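Local coordinates for hypothetical protein (Pyrococcus furiosus, PDB 2FZF) that is of unknown function but belongs to the rubrerythrin family of the ferritin clan, whose four-helix bundles commonly carry a di-iron centre, at residues Ile33-Phe38 against Glu60-His65. Residues are numbered along the deposited sequence; the frame is centred on the assembly and turned at random.
Sequences IGAREF and EEEKKH
Arg36, on helix 21-44, lays its guanidinium against the aliphatic chain of Lys63, and this pair makes up most of the contact. The arginine CG stands anti to its own backbone N (chi1 -167°) and the chain runs extended to NE, which carries the flat head to the neighbouring helix. Lys63 turns CG anti to its carbonyl carbon and stretches out beyond it, and the two long side chains cross at a slant. One face of the guanidinium lies over Lys63 CG, which is displaced toward the rim of the group. The closer approaches modelled around NH1 are doubtful at 2.7 Å resolution. Long chains suit both places, being apolar along the stem and charged at the end. An alanine in place of Arg36 would take away the planar head and is likely to leave the Lys63 stem less covered.

Deeper in, the methyl of Ala35 points toward Glu62, CB lying 4.3 Å from OE1. A small residue here probably allows the helices to come close while the glutamate reaches inward. Glu62 is also where the chain leaves helical geometry, between helices 51-61 and 63-76. Its buried carboxylate sits close to those of Glu32, Glu117 and Glu147, and its side chain touches His150, a grouping consistent with the carboxylate-rich di-iron site of rubrerythrins.

On the flank of the break, Lys64 NZ donates to Glu61 O at 3.2 Å and forms a salt bridge with Glu61 OE2.

Chemically, the contact joins its helices by packing rather than by bonds between them: methylenes lie under a cationic plane, and the two cationic ends lie near each other in places that are not sure at this resolution.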
ATOM      1  N   ILE A  33     -16.116   6.254   7.923  1.00 29.11           N
ATOM      2  CA  ILE A  33     -17.109   7.020   7.214  1.00 27.27           C
ATOM      3  C   ILE A  33     -16.542   8.363   6.792  1.00 29.58           C
ATOM      4  O   ILE A  33     -16.674   8.781   5.638  1.00 29.50           O
ATOM      5  CB  ILE A  33     -18.344   7.202   8.087  1.00 23.67           C
ATOM      6  CG1 ILE A  33     -19.030   5.858   8.221  1.00 23.90           C
ATOM      7  CG2 ILE A  33     -19.266   8.250   7.506  1.00 20.52           C
ATOM      8  CD1 ILE A  33     -20.210   5.844   9.127  1.00 26.37           C
ATOM      9  N   GLY A  34     -15.892   9.025   7.737  1.00 30.75           N
ATOM     10  CA  GLY A  34     -15.315  10.327   7.471  1.00 33.15           C
ATOM     11  C   GLY A  34     -14.134  10.262   6.534  1.00 34.16           C
ATOM     12  O   GLY A  34     -13.855  11.220   5.810  1.00 35.26           O
ATOM     13  N   ALA A  35     -13.439   9.131   6.559  1.00 34.98           N
ATOM     14  CA  ALA A  35     -12.286   8.906   5.700  1.00 35.48           C
ATOM     15  C   ALA A  35     -12.753   8.896   4.253  1.00 36.77           C
ATOM     16  O   ALA A  35     -12.307   9.700   3.438  1.00 38.92           O
ATOM     17  CB  ALA A  35     -11.641   7.588   6.054  1.00 31.30           C
ATOM     18  N   ARG A  36     -13.669   7.982   3.954  1.00 39.05           N
ATOM     19  CA  ARG A  36     -14.226   7.829   2.624  1.00 40.84           C
ATOM     20  C   ARG A  36     -14.616   9.149   2.017  1.00 40.83           C
ATOM     21  O   ARG A  36     -14.313   9.427   0.861  1.00 42.26           O
ATOM     22  CB  ARG A  36     -15.474   6.958   2.663  1.00 42.36           C
ATOM     23  CG  ARG A  36     -15.917   6.495   1.290  1.00 44.94           C
ATOM     24  CD  ARG A  36     -17.404   6.163   1.233  1.00 49.48           C
ATOM     25  NE  ARG A  36     -17.786   5.546  -0.045  1.00 52.01           N
ATOM     26  CZ  ARG A  36     -17.532   6.063  -1.247  1.00 52.64           C
ATOM     27  NH1 ARG A  36     -17.925   5.423  -2.334  1.00 54.09           N
ATOM     28  NH2 ARG A  36     -16.886   7.214  -1.369  1.00 54.12           N
ATOM     29  N   GLU A  37     -15.302   9.969   2.796  1.00 42.42           N
ATOM     30  CA  GLU A  37     -15.754  11.242   2.273  1.00 45.27           C
ATOM     31  C   GLU A  37     -14.635  12.263   2.229  1.00 45.26           C
ATOM     32  O   GLU A  37     -14.743  13.294   1.560  1.00 45.33           O
ATOM     33  CB  GLU A  37     -16.945  11.749   3.089  1.00 48.65           C
ATOM     34  CG  GLU A  37     -16.629  12.101   4.511  1.00 55.31           C
ATOM     35  CD  GLU A  37     -17.840  12.640   5.262  1.00 59.76           C
ATOM     36  OE1 GLU A  37     -17.630  13.428   6.220  1.00 62.63           O
ATOM     37  OE2 GLU A  37     -18.990  12.273   4.908  1.00 59.14           O
ATOM     38  N   PHE A  38     -13.548  11.955   2.928  1.00 44.29           N
ATOM     39  CA  PHE A  38     -12.389  12.830   2.947  1.00 42.94           C
ATOM     40  C   PHE A  38     -11.626  12.653   1.645  1.00 43.83           C
ATOM     41  O   PHE A  38     -11.242  13.627   0.992  1.00 45.63           O
ATOM     42  CB  PHE A  38     -11.477  12.504   4.133  1.00 40.14           C
ATOM     43  CG  PHE A  38     -10.101  13.068   3.997  1.00 36.68           C
ATOM     44  CD1 PHE A  38      -9.028  12.248   3.663  1.00 36.78           C
ATOM     45  CD2 PHE A  38      -9.889  14.425   4.106  1.00 34.65           C
ATOM     46  CE1 PHE A  38      -7.766  12.779   3.430  1.00 35.01           C
ATOM     47  CE2 PHE A  38      -8.631  14.962   3.874  1.00 36.70           C
ATOM     48  CZ  PHE A  38      -7.568  14.133   3.534  1.00 34.52           C
ATOM     49  N   GLU A  60     -11.781   4.065  -3.059  1.00 68.05           N
ATOM     50  CA  GLU A  60     -12.595   2.908  -3.417  1.00 69.58           C
ATOM     51  C   GLU A  60     -12.275   1.739  -2.511  1.00 69.43           C
ATOM     52  O   GLU A  60     -13.166   1.109  -1.937  1.00 68.15           O
ATOM     53  CB  GLU A  60     -12.347   2.524  -4.880  1.00 71.10           C
ATOM     54  CG  GLU A  60     -12.690   3.643  -5.855  1.00 75.34           C
ATOM     55  CD  GLU A  60     -12.681   3.208  -7.309  1.00 77.21           C
ATOM     56  OE1 GLU A  60     -13.448   2.279  -7.659  1.00 79.35           O
ATOM     57  OE2 GLU A  60     -11.914   3.802  -8.105  1.00 76.46           O
ATOM     58  N   GLU A  61     -10.984   1.456  -2.394  1.00 70.62           N
ATOM     59  CA  GLU A  61     -10.503   0.375  -1.550  1.00 70.96           C
ATOM     60  C   GLU A  61     -11.121   0.438  -0.154  1.00 69.08           C
ATOM     61  O   GLU A  61     -11.580  -0.574   0.366  1.00 71.03           O
ATOM     62  CB  GLU A  61      -8.981   0.452  -1.443  1.00 73.47           C
ATOM     63  CG  GLU A  61      -8.243  -0.321  -2.511  1.00 77.03           C
ATOM     64  CD  GLU A  61      -8.289  -1.811  -2.254  1.00 80.40           C
ATOM     65  OE1 GLU A  61      -7.559  -2.563  -2.947  1.00 81.09           O
ATOM     66  OE2 GLU A  61      -9.055  -2.232  -1.353  1.00 82.42           O
ATOM     67  N   GLU A  62     -11.143   1.622   0.446  1.00 65.75           N
ATOM     68  CA  GLU A  62     -11.687   1.773   1.783  1.00 62.85           C
ATOM     69  C   GLU A  62     -13.191   1.939   1.858  1.00 60.87           C
ATOM     70  O   GLU A  62     -13.718   2.230   2.932  1.00 61.05           O
ATOM     71  CB  GLU A  62     -11.015   2.954   2.504  1.00 64.72           C
ATOM     72  CG  GLU A  62      -9.533   2.718   2.836  1.00 65.08           C
ATOM     73  CD  GLU A  62      -8.940   3.768   3.764  1.00 64.32           C
ATOM     74  OE1 GLU A  62      -9.507   4.005   4.862  1.00 61.16           O
ATOM     75  OE2 GLU A  62      -7.894   4.344   3.390  1.00 63.88           O
ATOM     76  N   LYS A  63     -13.889   1.772   0.738  1.00 58.76           N
ATOM     77  CA  LYS A  63     -15.351   1.923   0.746  1.00 56.39           C
ATOM     78  C   LYS A  63     -16.005   0.734   1.424  1.00 54.52           C
ATOM     79  O   LYS A  63     -17.013   0.874   2.116  1.00 54.41           O
ATOM     80  CB  LYS A  63     -15.899   2.051  -0.682  1.00 57.87           C
ATOM     81  CG  LYS A  63     -15.658   3.407  -1.328  1.00 59.66           C
ATOM     82  CD  LYS A  63     -15.933   3.384  -2.836  1.00 60.28           C
ATOM     83  CE  LYS A  63     -15.444   4.678  -3.509  1.00 59.78           C
ATOM     84  NZ  LYS A  63     -15.267   4.557  -4.986  1.00 57.99           N
ATOM     85  N   LYS A  64     -15.414  -0.439   1.226  1.00 52.08           N
ATOM     86  CA  LYS A  64     -15.938  -1.658   1.804  1.00 49.71           C
ATOM     87  C   LYS A  64     -15.634  -1.808   3.290  1.00 47.12           C
ATOM     88  O   LYS A  64     -16.186  -2.695   3.937  1.00 48.60           O
ATOM     89  CB  LYS A  64     -15.377  -2.861   1.052  1.00 52.50           C
ATOM     90  CG  LYS A  64     -13.882  -3.027   1.225  1.00 54.96           C
ATOM     91  CD  LYS A  64     -13.370  -4.291   0.571  1.00 57.35           C
ATOM     92  CE  LYS A  64     -12.066  -4.724   1.229  1.00 60.83           C
ATOM     93  NZ  LYS A  64     -11.032  -3.632   1.270  1.00 63.54           N
ATOM     94  N   HIS A  65     -14.765  -0.960   3.833  1.00 43.56           N
ATOM     95  CA  HIS A  65     -14.404  -1.045   5.251  1.00 42.75           C
ATOM     96  C   HIS A  65     -15.605  -0.820   6.172  1.00 42.48           C
ATOM     97  O   HIS A  65     -15.792  -1.527   7.162  1.00 41.35           O
ATOM     98  CB  HIS A  65     -13.325  -0.017   5.604  1.00 42.93           C
ATOM     99  CG  HIS A  65     -11.960  -0.335   5.068  1.00 46.51           C
ATOM    100  ND1 HIS A  65     -11.700  -1.437   4.278  1.00 48.08           N
ATOM    101  CD2 HIS A  65     -10.779   0.312   5.209  1.00 44.44           C
ATOM    102  CE1 HIS A  65     -10.419  -1.449   3.954  1.00 47.65           C
ATOM    103  NE2 HIS A  65      -9.838  -0.400   4.507  1.00 46.33           N
TER